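Local coordinates for protein serine protease pet (Escherichia coli, PDB 4OM9) that acts as a secreted serine protease and enterotoxin of enteroaggregative E. coli, an autotransporter passenger probably cleaving host alpha-fodrin, at residues 387-393 / 407-413; 435-441 / 461-467; 355-359 / 375-379; 395-399 / 629-634. Residue numbers count along the deposited sequence, not the author numbering.

Contact 1 (387-393 / 407-413)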
loop_
_atom_site.group_PDB
_atom_site.type_symbol
_atom_site.label_atom_id
_atom_site.label_comp_id
_atom_site.label_asym_id
_atom_site.label_seq_id
_atom_site.Cartn_x
_atom_site.Cartn_y
_atom_site.Cartn_z
ATOM N N ILE A 387 0.316 25.040 -15.470
ATOM C CA ILE A 387 -0.927 25.508 -14.912
ATOM C C ILE A 387 -1.953 25.686 -16.020
ATOM O O ILE A 387 -1.682 26.305 -17.038
ATOM C CB ILE A 387 -0.745 26.830 -14.161
ATOM C CG1 ILE A 387 0.367 26.697 -13.112
ATOM C CG2 ILE A 387 -2.086 27.271 -13.520
ATOM C CD1 ILE A 387 0.734 28.022 -12.428
ATOM N N LEU A 388 -3.123 25.106 -15.834
ATOM C CA LEU A 388 -4.171 25.214 -16.824
ATOM C C LEU A 388 -5.023 26.385 -16.442
ATOM O O LEU A 388 -5.736 26.316 -15.449
ATOM C CB LEU A 388 -4.991 23.935 -16.877
ATOM C CG LEU A 388 -4.131 22.679 -16.942
ATOM C CD1 LEU A 388 -4.993 21.415 -17.009
ATOM C CD2 LEU A 388 -3.183 22.761 -18.148
ATOM N N GLY A 389 -4.932 27.471 -17.210
ATOM C CA GLY A 389 -5.662 28.683 -16.887
ATOM C C GLY A 389 -6.879 28.904 -17.761
ATOM O O GLY A 389 -7.518 29.950 -17.683
ATOM N N ALA A 390 -7.220 27.920 -18.586
ATOM C CA ALA A 390 -8.337 28.088 -19.516
ATOM C C ALA A 390 -9.198 26.830 -19.597
ATOM O O ALA A 390 -8.736 25.738 -19.255
ATOM C CB ALA A 390 -7.815 28.471 -20.913
ATOM N N GLN A 391 -10.447 26.989 -20.036
ATOM C CA GLN A 391 -11.298 25.842 -20.331
ATOM C C GLN A 391 -10.640 24.970 -21.408
ATOM O O GLN A 391 -10.211 25.476 -22.439
ATOM C CB GLN A 391 -12.699 26.282 -20.775
ATOM C CG GLN A 391 -13.527 25.155 -21.404
ATOM C CD GLN A 391 -15.035 25.209 -21.063
ATOM O OE1 GLN A 391 -15.565 24.322 -20.376
ATOM N NE2 GLN A 391 -15.725 26.228 -21.563
ATOM N N LYS A 392 -10.553 23.666 -21.147
ATOM C CA LYS A 392 -10.011 22.719 -22.110
ATOM C C LYS A 392 -8.628 23.182 -22.588
ATOM O O LYS A 392 -8.371 23.276 -23.794
ATOM C CB LYS A 392 -10.964 22.559 -23.290
ATOM C CG LYS A 392 -11.292 21.125 -23.622
ATOM C CD LYS A 392 -10.194 20.458 -24.422
ATOM C CE LYS A 392 -10.290 20.876 -25.871
ATOM N NZ LYS A 392 -11.243 20.029 -26.649
ATOM N N THR A 393 -7.756 23.489 -21.629
ATOM C CA THR A 393 -6.487 24.123 -21.933
ATOM C C THR A 393 -5.690 23.358 -23.001
ATOM O O THR A 393 -5.278 23.940 -24.002
ATOM C CB THR A 393 -5.660 24.287 -20.662
ATOM O OG1 THR A 393 -6.370 25.166 -19.772
ATOM C CG2 THR A 393 -4.302 24.870 -20.993
ATOM N N GLN A 407 -1.594 21.677 -12.802
ATOM C CA GLN A 407 -2.437 22.371 -11.848
ATOM C C GLN A 407 -3.618 23.079 -12.500
ATOM O O GLN A 407 -3.437 23.918 -13.372
ATOM C CB GLN A 407 -1.629 23.396 -11.043
ATOM C CG GLN A 407 -2.525 24.181 -10.077
ATOM C CD GLN A 407 -1.808 25.268 -9.326
ATOM O OE1 GLN A 407 -1.645 26.377 -9.834
ATOM N NE2 GLN A 407 -1.394 24.973 -8.104
ATOM N N LEU A 408 -4.826 22.742 -12.052
ATOM C CA LEU A 408 -6.041 23.381 -12.544
ATOM C C LEU A 408 -6.182 24.797 -12.019
ATOM O O LEU A 408 -5.980 25.039 -10.838
ATOM C CB LEU A 408 -7.264 22.565 -12.148
ATOM C CG LEU A 408 -7.151 21.085 -12.500
ATOM C CD1 LEU A 408 -8.482 20.388 -12.331
ATOM C CD2 LEU A 408 -6.662 20.925 -13.918
ATOM N N ASN A 409 -6.542 25.736 -12.895
ATOM C CA ASN A 409 -6.732 27.124 -12.477
ATOM C C ASN A 409 -7.809 27.838 -13.287
ATOM O O ASN A 409 -7.667 29.008 -13.636
ATOM C CB ASN A 409 -5.416 27.887 -12.584
ATOM C CG ASN A 409 -5.422 29.183 -11.791
ATOM O OD1 ASN A 409 -5.835 29.221 -10.634
ATOM N ND2 ASN A 409 -4.971 30.260 -12.422
ATOM N N ALA A 410 -8.884 27.122 -13.602
ATOM C CA ALA A 410 -10.020 27.686 -14.336
ATOM C C ALA A 410 -11.098 26.622 -14.334
ATOM O O ALA A 410 -10.822 25.489 -13.973
ATOM C CB ALA A 410 -9.626 28.085 -15.778
ATOM N N GLU A 411 -12.316 26.965 -14.730
ATOM C CA GLU A 411 -13.398 25.982 -14.752
ATOM C C GLU A 411 -13.251 25.086 -15.970
ATOM O O GLU A 411 -12.906 25.563 -17.044
ATOM C CB GLU A 411 -14.771 26.661 -14.768
ATOM C CG GLU A 411 -14.951 27.786 -13.754
ATOM C CD GLU A 411 -15.431 27.298 -12.389
ATOM O OE1 GLU A 411 -16.672 27.162 -12.190
ATOM O OE2 GLU A 411 -14.562 27.066 -11.517
ATOM N N ASN A 412 -13.485 23.789 -15.788
ATOM C CA ASN A 412 -13.463 22.830 -16.886
ATOM C C ASN A 412 -12.157 22.890 -17.695
ATOM O O ASN A 412 -12.164 22.853 -18.926
ATOM C CB ASN A 412 -14.661 23.070 -17.800
ATOM C CG ASN A 412 -15.149 21.796 -18.470
ATOM O OD1 ASN A 412 -15.170 20.725 -17.857
ATOM N ND2 ASN A 412 -15.544 21.906 -19.730
ATOM N N ALA A 413 -11.045 23.004 -16.985
ATOM C CA ALA A 413 -9.724 23.118 -17.609
ATOM C C ALA A 413 -9.213 21.825 -18.235
ATOM O O ALA A 413 -8.385 21.885 -19.116
ATOM C CB ALA A 413 -8.712 23.615 -16.599
#
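Two successive rungs of the passenger's right-handed parallel beta-helix meet here, where the strands 385-388 and 404-408 run out into turns that follow the same course. Ile387 pairs with Gln407 and Leu388 with Leu408 as parallel bridges, and Leu388 N donates to Gln407 O at 2.8 Å. A weak bond of 2.7 Å from Asn409 N to Leu388 O ends the ladder. Beyond it, Ala410 turns its CB toward the other rung, 3.4 Å from Gly389 O. The turns then come together again: Lys392 N reaches Asn412 O at 2.9 Å and Thr393 N reaches Ala413 O at 3.0 Å. Within its own turn, Thr393 OG1 closes a very short 2.5 Å bond on Ala390 O. On the buried face, Leu388 CD1 meets Leu408 CD2 at 3.5 Å and Leu388 CB meets Ala413 CB at 3.7 Å, so one leucine fills the space between strand and turn. The other face is more open; there Ile387 CG2 lies 3.5 Å from Asn409 CB, while the Gln407 amide is held by Asp432 of the next rung. At the solvent edge of the turns, Asn412 ND2 donates to Gln391 OE1 at just 2.5 Å.

Contact 2 (435-441 / 461-467)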
loop_
_atom_site.group_PDB
_atom_site.type_symbol
_atom_site.label_atom_id
_atom_site.label_comp_id
_atom_site.label_asym_id
_atom_site.label_seq_id
_atom_site.Cartn_x
_atom_site.Cartn_y
_atom_site.Cartn_z
ATOM N N GLY A 435 -8.648 23.438 -5.648
ATOM C CA GLY A 435 -9.940 24.000 -5.283
ATOM C C GLY A 435 -11.066 23.663 -6.244
ATOM O O GLY A 435 -12.227 23.913 -5.935
ATOM N N HIS A 436 -10.730 23.101 -7.406
ATOM C CA HIS A 436 -11.732 22.710 -8.403
ATOM C C HIS A 436 -12.219 21.269 -8.197
ATOM O O HIS A 436 -11.497 20.435 -7.649
ATOM C CB HIS A 436 -11.166 22.868 -9.813
ATOM C CG HIS A 436 -10.742 24.264 -10.136
ATOM N ND1 HIS A 436 -11.630 25.231 -10.589
ATOM C CD2 HIS A 436 -9.538 24.876 -10.062
ATOM C CE1 HIS A 436 -10.985 26.365 -10.775
ATOM N NE2 HIS A 436 -9.710 26.177 -10.469
ATOM N N ASN A 437 -13.445 20.992 -8.637
ATOM C CA ASN A 437 -13.998 19.643 -8.644
ATOM C C ASN A 437 -13.758 19.026 -10.011
ATOM O O ASN A 437 -13.983 19.675 -11.031
ATOM C CB ASN A 437 -15.506 19.647 -8.331
ATOM C CG ASN A 437 -15.851 20.302 -6.975
ATOM O OD1 ASN A 437 -15.078 20.252 -6.021
ATOM N ND2 ASN A 437 -17.038 20.909 -6.898
ATOM N N GLN A 438 -13.293 17.791 -10.057
ATOM C CA GLN A 438 -13.074 17.120 -11.332
ATOM C C GLN A 438 -13.644 15.712 -11.332
ATOM O O GLN A 438 -13.564 14.988 -10.348
ATOM C CB GLN A 438 -11.586 17.059 -11.687
ATOM C CG GLN A 438 -11.314 16.306 -13.006
ATOM C CD GLN A 438 -11.765 17.082 -14.256
ATOM O OE1 GLN A 438 -11.532 18.295 -14.359
ATOM N NE2 GLN A 438 -12.405 16.384 -15.211
ATOM N N THR A 439 -14.224 15.346 -12.464
ATOM C CA THR A 439 -14.854 14.052 -12.644
ATOM C C THR A 439 -14.112 13.239 -13.677
ATOM O O THR A 439 -13.778 13.746 -14.743
ATOM C CB THR A 439 -16.306 14.201 -13.107
ATOM O OG1 THR A 439 -17.039 14.978 -12.149
ATOM C CG2 THR A 439 -16.944 12.830 -13.306
ATOM N N PHE A 440 -13.854 11.983 -13.353
ATOM C CA PHE A 440 -13.359 11.028 -14.319
ATOM C C PHE A 440 -14.297 9.827 -14.367
ATOM O O PHE A 440 -14.741 9.324 -13.328
ATOM C CB PHE A 440 -11.947 10.524 -13.968
ATOM C CG PHE A 440 -10.919 11.599 -13.723
ATOM C CD1 PHE A 440 -10.878 12.282 -12.520
ATOM C CD2 PHE A 440 -9.914 11.844 -14.667
ATOM C CE1 PHE A 440 -9.904 13.233 -12.276
ATOM C CE2 PHE A 440 -8.931 12.783 -14.433
ATOM C CZ PHE A 440 -8.930 13.485 -13.235
ATOM N N LYS A 441 -14.596 9.358 -15.561
ATOM C CA LYS A 441 -15.082 8.013 -15.712
ATOM C C LYS A 441 -13.968 7.061 -15.219
ATOM O O LYS A 441 -14.230 6.097 -14.501
ATOM C CB LYS A 441 -15.429 7.752 -17.169
ATOM C CG LYS A 441 -16.251 6.522 -17.437
ATOM C CD LYS A 441 -17.694 6.884 -17.787
ATOM C CE LYS A 441 -18.353 5.726 -18.537
ATOM N NZ LYS A 441 -18.000 4.386 -17.937
ATOM N N SER A 461 -11.629 20.045 -2.794
ATOM C CA SER A 461 -11.863 19.556 -4.141
ATOM C C SER A 461 -12.584 18.225 -4.108
ATOM O O SER A 461 -12.132 17.278 -3.458
ATOM C CB SER A 461 -10.542 19.395 -4.910
ATOM O OG SER A 461 -10.009 20.634 -5.363
ATOM N N VAL A 462 -13.697 18.135 -4.823
ATOM C CA VAL A 462 -14.380 16.854 -4.933
ATOM C C VAL A 462 -13.841 16.126 -6.142
ATOM O O VAL A 462 -13.935 16.618 -7.270
ATOM C CB VAL A 462 -15.898 16.988 -5.074
ATOM C CG1 VAL A 462 -16.527 15.602 -5.204
ATOM C CG2 VAL A 462 -16.479 17.739 -3.901
ATOM N N LEU A 463 -13.253 14.958 -5.898
ATOM C CA LEU A 463 -12.805 14.095 -6.974
ATOM C C LEU A 463 -13.824 12.970 -7.195
ATOM O O LEU A 463 -14.015 12.113 -6.334
ATOM C CB LEU A 463 -11.424 13.540 -6.654
ATOM C CG LEU A 463 -10.934 12.359 -7.488
ATOM C CD1 LEU A 463 -10.762 12.786 -8.932
ATOM C CD2 LEU A 463 -9.629 11.830 -6.931
ATOM N N SER A 464 -14.490 12.990 -8.342
ATOM C CA SER A 464 -15.491 11.984 -8.656
ATOM C C SER A 464 -14.939 10.952 -9.645
ATOM O O SER A 464 -14.366 11.301 -10.692
ATOM C CB SER A 464 -16.756 12.652 -9.224
ATOM O OG SER A 464 -17.280 13.640 -8.335
ATOM N N VAL A 465 -15.089 9.675 -9.312
ATOM C CA VAL A 465 -14.700 8.612 -10.227
ATOM C C VAL A 465 -15.880 7.706 -10.393
ATOM O O VAL A 465 -16.268 7.024 -9.449
ATOM C CB VAL A 465 -13.512 7.788 -9.714
ATOM C CG1 VAL A 465 -13.103 6.763 -10.762
ATOM C CG2 VAL A 465 -12.362 8.696 -9.325
ATOM N N ASN A 466 -16.476 7.701 -11.576
ATOM C CA ASN A 466 -17.743 7.002 -11.741
ATOM C C ASN A 466 -17.718 5.965 -12.847
ATOM O O ASN A 466 -18.645 5.851 -13.624
ATOM C CB ASN A 466 -18.884 8.007 -11.968
ATOM C CG ASN A 466 -18.642 8.909 -13.125
ATOM O OD1 ASN A 466 -17.643 8.754 -13.837
ATOM N ND2 ASN A 466 -19.553 9.869 -13.348
ATOM N N ASN A 467 -16.645 5.191 -12.891
ATOM C CA ASN A 467 -16.618 3.984 -13.700
ATOM C C ASN A 467 -17.827 3.061 -13.469
ATOM O O ASN A 467 -18.337 2.923 -12.340
ATOM C CB ASN A 467 -15.338 3.217 -13.416
ATOM C CG ASN A 467 -15.177 2.911 -11.953
ATOM O OD1 ASN A 467 -15.031 3.825 -11.137
ATOM N ND2 ASN A 467 -15.203 1.617 -11.601
#
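Main-chain hydrogen bonds carry most of this pairing between strands 438-440 and 461-465, whose axes run 4.7 Å apart at 14°. Gln438 N donates to Val462 O at 3.1 Å, Ser464 N donates to Gln438 O at 3.0 Å, Phe440 N donates to Ser464 O at 2.8 Å, and Asn466 N donates to Phe440 O at 3.0 Å. Each strand alternately gives and receives, and CA-H...O contacts fill in between, the shortest from Val465 CA to Phe440 O at 3.2 Å.

Side chains extend the ladder where 435-441 is still loop. Asn437 OD1 accepts from Val462 N at 2.8 Å, standing in for a backbone carbonyl, and Ser461 OG donates to His436 O at 2.7 Å. Gly435 has a positive phi at which a CB would press on the preceding carbonyl.

Apolar packing lies on the face of Gln438, Phe440, Leu463 and Val465: Phe440 CE1 approaches Leu463 CD1 at 3.5 Å, with the leucine at the ring edge. Thr439 and Ser464 point to the other, more exposed face, OG1 of Thr439 being 3.7 Å from CB of Ser464. Strand 481-486 continues the sheet beyond 461-465, and this in-register parallel stacking of coils is the hallmark of a beta-helix.

Contact 3 (355-359 / 375-379)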
loop_
_atom_site.group_PDB
_atom_site.type_symbol
_atom_site.label_atom_id
_atom_site.label_comp_id
_atom_site.label_asym_id
_atom_site.label_seq_id
_atom_site.Cartn_x
_atom_site.Cartn_y
_atom_site.Cartn_z
ATOM N N TYR A 355 0.610 26.879 -28.708
ATOM C CA TYR A 355 1.612 26.001 -29.288
ATOM C C TYR A 355 0.934 25.451 -30.539
ATOM O O TYR A 355 -0.286 25.253 -30.549
ATOM C CB TYR A 355 2.077 24.877 -28.320
ATOM C CG TYR A 355 3.298 24.177 -28.869
ATOM C CD1 TYR A 355 4.565 24.707 -28.681
ATOM C CD2 TYR A 355 3.167 23.033 -29.639
ATOM C CE1 TYR A 355 5.682 24.100 -29.237
ATOM C CE2 TYR A 355 4.250 22.420 -30.192
ATOM C CZ TYR A 355 5.515 22.951 -29.992
ATOM O OH TYR A 355 6.595 22.319 -30.558
ATOM N N ALA A 356 1.714 25.259 -31.593
ATOM C CA ALA A 356 1.231 24.697 -32.854
ATOM C C ALA A 356 0.368 23.449 -32.658
ATOM O O ALA A 356 0.563 22.690 -31.712
ATOM C CB ALA A 356 2.416 24.374 -33.772
ATOM N N SER A 357 -0.565 23.237 -33.580
ATOM C CA SER A 357 -1.598 22.222 -33.404
ATOM C C SER A 357 -1.278 20.895 -34.085
ATOM O O SER A 357 -1.982 19.907 -33.884
ATOM C CB SER A 357 -2.938 22.735 -33.925
ATOM O OG SER A 357 -3.078 22.426 -35.295
ATOM N N ASN A 358 -0.238 20.849 -34.901
ATOM C CA ASN A 358 0.124 19.560 -35.477
ATOM C C ASN A 358 1.326 18.934 -34.757
ATOM O O ASN A 358 1.940 17.993 -35.251
ATOM C CB ASN A 358 0.391 19.695 -36.984
ATOM C CG ASN A 358 1.544 20.639 -37.311
ATOM O OD1 ASN A 358 1.976 21.437 -36.475
ATOM N ND2 ASN A 358 2.032 20.563 -38.547
ATOM N N ASP A 359 1.636 19.456 -33.578
ATOM C CA ASP A 359 2.826 19.039 -32.848
ATOM C C ASP A 359 2.557 19.037 -31.346
ATOM O O ASP A 359 1.778 19.854 -30.852
ATOM C CB ASP A 359 4.000 19.971 -33.174
ATOM C CG ASP A 359 5.340 19.407 -32.722
ATOM O OD1 ASP A 359 5.628 18.232 -33.039
ATOM O OD2 ASP A 359 6.103 20.140 -32.054
ATOM N N GLN A 375 -5.180 25.704 -26.111
ATOM C CA GLN A 375 -4.055 25.441 -27.000
ATOM C C GLN A 375 -4.454 24.671 -28.244
ATOM O O GLN A 375 -3.760 24.747 -29.260
ATOM C CB GLN A 375 -2.977 24.669 -26.251
ATOM C CG GLN A 375 -2.355 25.464 -25.124
ATOM C CD GLN A 375 -1.531 26.627 -25.640
ATOM O OE1 GLN A 375 -0.449 26.442 -26.229
ATOM N NE2 GLN A 375 -2.033 27.834 -25.425
ATOM N N ASN A 376 -5.578 23.958 -28.175
ATOM C CA ASN A 376 -5.969 23.056 -29.259
ATOM C C ASN A 376 -4.782 22.170 -29.704
ATOM O O ASN A 376 -4.559 21.936 -30.887
ATOM C CB ASN A 376 -6.530 23.866 -30.439
ATOM C CG ASN A 376 -7.107 22.988 -31.545
ATOM O OD1 ASN A 376 -7.495 21.839 -31.312
ATOM N ND2 ASN A 376 -7.137 23.524 -32.765
ATOM N N THR A 377 -4.017 21.673 -28.737
ATOM C CA THR A 377 -2.954 20.718 -29.043
ATOM C C THR A 377 -2.674 19.882 -27.816
ATOM O O THR A 377 -3.317 20.071 -26.787
ATOM C CB THR A 377 -1.624 21.414 -29.518
ATOM O OG1 THR A 377 -0.810 20.483 -30.250
ATOM C CG2 THR A 377 -0.843 21.944 -28.325
ATOM N N ASN A 378 -1.707 18.967 -27.931
ATOM C CA ASN A 378 -1.360 18.060 -26.842
ATOM C C ASN A 378 -0.150 18.535 -26.068
ATOM O O ASN A 378 0.734 19.191 -26.609
ATOM C CB ASN A 378 -1.127 16.641 -27.371
ATOM C CG ASN A 378 -2.376 16.059 -28.028
ATOM O OD1 ASN A 378 -3.500 16.529 -27.787
ATOM N ND2 ASN A 378 -2.189 15.039 -28.866
ATOM N N LEU A 379 -0.153 18.237 -24.779
ATOM C CA LEU A 379 0.956 18.557 -23.920
ATOM C C LEU A 379 1.695 17.272 -23.523
ATOM O O LEU A 379 1.071 16.251 -23.237
ATOM C CB LEU A 379 0.467 19.297 -22.675
ATOM C CG LEU A 379 1.553 19.456 -21.607
ATOM C CD1 LEU A 379 2.592 20.461 -22.065
ATOM C CD2 LEU A 379 0.997 19.840 -20.251
HETATM O O HOH W 1 -2.729 25.108 -31.832
#
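Thr377, Tyr355 and Ser357 bury the largest areas where two neighbouring turns of the stack meet without any strand pairing. Thr377 aims its CB at the other loop, and its OG1 lies between Ala356 O at 3.0 Å and Asp359 O at 2.7 Å; its one proton could go to either carbonyl. The methyl CG2 of Thr377 lies at the edge of the Tyr355 ring, 4.1 Å from Tyr355 CB. Tyr355 is tied down at both ends: its N donates to Gln375 OE1 at 2.7 Å, and its OH donates to Asp359 OD2 at 2.7 Å, bracing its own loop. The Gln375 amide also bonds Trp351 and Ile353 of the preceding coil. Ser357 packs at the rim, its CB 3.5 Å from Asn376 O and its CA 3.7 Å from Thr377 OG1. A water donates to Tyr355 O and Gln375 O, 2.8 Å from each, bridging the two segments. The loops are stacked turns of consecutive coils, and such stacking of coil on coil defines the passenger's parallel beta-helix.

Contact 4 (395-399 / 629-634)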
loop_
_atom_site.group_PDB
_atom_site.type_symbol
_atom_site.label_atom_id
_atom_site.label_comp_id
_atom_site.label_asym_id
_atom_site.label_seq_id
_atom_site.Cartn_x
_atom_site.Cartn_y
_atom_site.Cartn_z
ATOM N N ASN A 395 -5.845 19.638 -25.460
ATOM C CA ASN A 395 -6.770 18.607 -25.872
ATOM C C ASN A 395 -6.503 17.311 -25.046
ATOM O O ASN A 395 -7.423 16.746 -24.451
ATOM C CB ASN A 395 -6.662 18.383 -27.379
ATOM C CG ASN A 395 -7.114 19.624 -28.189
ATOM O OD1 ASN A 395 -7.918 20.434 -27.715
ATOM N ND2 ASN A 395 -6.590 19.770 -29.400
ATOM N N ASN A 396 -5.235 16.903 -24.987
ATOM C CA ASN A 396 -4.765 15.767 -24.196
ATOM C C ASN A 396 -3.466 16.102 -23.490
ATOM O O ASN A 396 -2.601 16.746 -24.082
ATOM C CB ASN A 396 -4.536 14.538 -25.074
ATOM C CG ASN A 396 -5.802 14.052 -25.723
ATOM O OD1 ASN A 396 -6.634 13.428 -25.074
ATOM N ND2 ASN A 396 -5.964 14.344 -27.014
ATOM N N ILE A 397 -3.318 15.646 -22.244
ATOM C CA ILE A 397 -2.085 15.837 -21.495
ATOM C C ILE A 397 -1.394 14.508 -21.142
ATOM O O ILE A 397 -2.046 13.557 -20.679
ATOM C CB ILE A 397 -2.354 16.627 -20.217
ATOM C CG1 ILE A 397 -2.914 18.000 -20.570
ATOM C CG2 ILE A 397 -1.079 16.750 -19.375
ATOM C CD1 ILE A 397 -3.481 18.759 -19.407
ATOM N N TYR A 398 -0.076 14.454 -21.362
ATOM C CA TYR A 398 0.747 13.287 -21.037
ATOM C C TYR A 398 1.762 13.690 -19.987
ATOM O O TYR A 398 2.544 14.616 -20.187
ATOM C CB TYR A 398 1.403 12.748 -22.299
ATOM C CG TYR A 398 2.580 11.774 -22.217
ATOM C CD1 TYR A 398 3.887 12.247 -22.170
ATOM C CD2 TYR A 398 2.385 10.385 -22.331
ATOM C CE1 TYR A 398 4.966 11.376 -22.180
ATOM C CE2 TYR A 398 3.462 9.494 -22.321
ATOM C CZ TYR A 398 4.756 10.006 -22.251
ATOM O OH TYR A 398 5.854 9.188 -22.270
ATOM N N VAL A 399 1.686 13.027 -18.836
ATOM C CA VAL A 399 2.538 13.328 -17.699
ATOM C C VAL A 399 3.515 12.180 -17.506
ATOM O O VAL A 399 3.099 11.031 -17.298
ATOM C CB VAL A 399 1.711 13.544 -16.439
ATOM C CG1 VAL A 399 2.568 14.071 -15.294
ATOM C CG2 VAL A 399 0.557 14.498 -16.753
ATOM N N ILE A 629 -0.084 3.133 -20.454
ATOM C CA ILE A 629 -0.143 4.148 -21.483
ATOM C C ILE A 629 0.414 3.648 -22.818
ATOM O O ILE A 629 1.520 3.066 -22.870
ATOM C CB ILE A 629 0.618 5.415 -21.070
ATOM C CG1 ILE A 629 0.144 5.917 -19.696
ATOM C CG2 ILE A 629 0.482 6.495 -22.144
ATOM C CD1 ILE A 629 -1.369 6.129 -19.577
ATOM N N THR A 630 -0.345 3.888 -23.891
ATOM C CA THR A 630 0.014 3.396 -25.223
ATOM C C THR A 630 0.041 4.480 -26.287
ATOM O O THR A 630 -0.070 5.669 -25.982
ATOM C CB THR A 630 -0.939 2.309 -25.676
ATOM O OG1 THR A 630 -2.280 2.781 -25.552
ATOM C CG2 THR A 630 -0.780 1.081 -24.787
ATOM N N GLY A 631 0.228 4.064 -27.538
ATOM C CA GLY A 631 0.294 4.994 -28.656
ATOM C C GLY A 631 1.284 6.135 -28.502
ATOM O O GLY A 631 2.454 5.938 -28.198
ATOM N N ALA A 632 0.797 7.343 -28.717
ATOM C CA ALA A 632 1.572 8.554 -28.543
ATOM C C ALA A 632 1.530 9.027 -27.105
ATOM O O ALA A 632 2.041 10.095 -26.792
ATOM C CB ALA A 632 1.039 9.635 -29.451
ATOM N N GLY A 633 0.881 8.254 -26.233
ATOM C CA GLY A 633 0.776 8.625 -24.829
ATOM C C GLY A 633 -0.552 9.247 -24.417
ATOM O O GLY A 633 -0.648 9.962 -23.424
ATOM N N PHE A 634 -1.585 8.954 -25.184
ATOM C CA PHE A 634 -2.907 9.565 -24.982
ATOM C C PHE A 634 -3.960 8.506 -25.145
ATOM O O PHE A 634 -5.088 8.786 -25.498
ATOM C CB PHE A 634 -3.136 10.690 -25.984
ATOM C CG PHE A 634 -2.000 11.670 -26.057
ATOM C CD1 PHE A 634 -1.738 12.520 -25.000
ATOM C CD2 PHE A 634 -1.206 11.753 -27.186
ATOM C CE1 PHE A 634 -0.711 13.429 -25.061
ATOM C CE2 PHE A 634 -0.176 12.660 -27.252
ATOM C CZ PHE A 634 0.077 13.495 -26.186
HETATM O O HOH W 2 -6.908 11.015 -26.239
#
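Residues 629-634 form a tight turn that folds back on an earlier coil of the beta-helix, at strand 397-399. At its start, Ile629 brings CG2 to within 4.2 Å of Tyr398 CE2, near the plane of the phenol ring. The chain then swings away through Thr630 and Gly631, the latter at positive phi, and Gly633 N returns to bond Thr630 O at 2.8 Å. Ala632 merely grazes the other segment, but its carbonyl bonds Lys380, the same lysine that makes a cation-pi contact with Tyr398. Gly633 lies against the tyrosine: its O is 3.3 Å from Tyr398 CD2 at the ring edge, and a CB here would clash with that same carbon, being only 2.3 Å away. Phe634 closes the turn and buries the largest area, its ring set against residues 396-398 with CE1 3.5 Å from Tyr398 CB and CD1 3.5 Å from Asn396 CB. A water donates to Asn396 OD1 at 2.7 Å and to Phe634 O at 3.0 Å. Tyr398 OH, meanwhile, bonds Glu113 and Ser87 in the protease-family region. With no direct hydrogen bond between the segments, the turn is held by aromatic and apolar packing plus one water, so fit of shape matters more than backbone pairing.

Contacts 1, 2 and 3 join successive coils of one beta-helix, whereas contact 4 brings in a turn from 230 residues further along. All four are partly buried, mixing an interior face with a solvent rim. Backbone pairing dominates contacts 1 and 2, side-chain and water bonds contact 3, and ring packing contact 4. His436 of contact 2 packs on residues 408-411 of contact 1. Thr393 O of contact 1 lies 2.8 Å from Gln375 N of contact 3, and Leu379 O of contact 3 is 2.8 Å from Tyr398 N of contact 4, both probable hydrogen bonds. Contacts 2 and 3, about 25 Å apart between centres, do not touch.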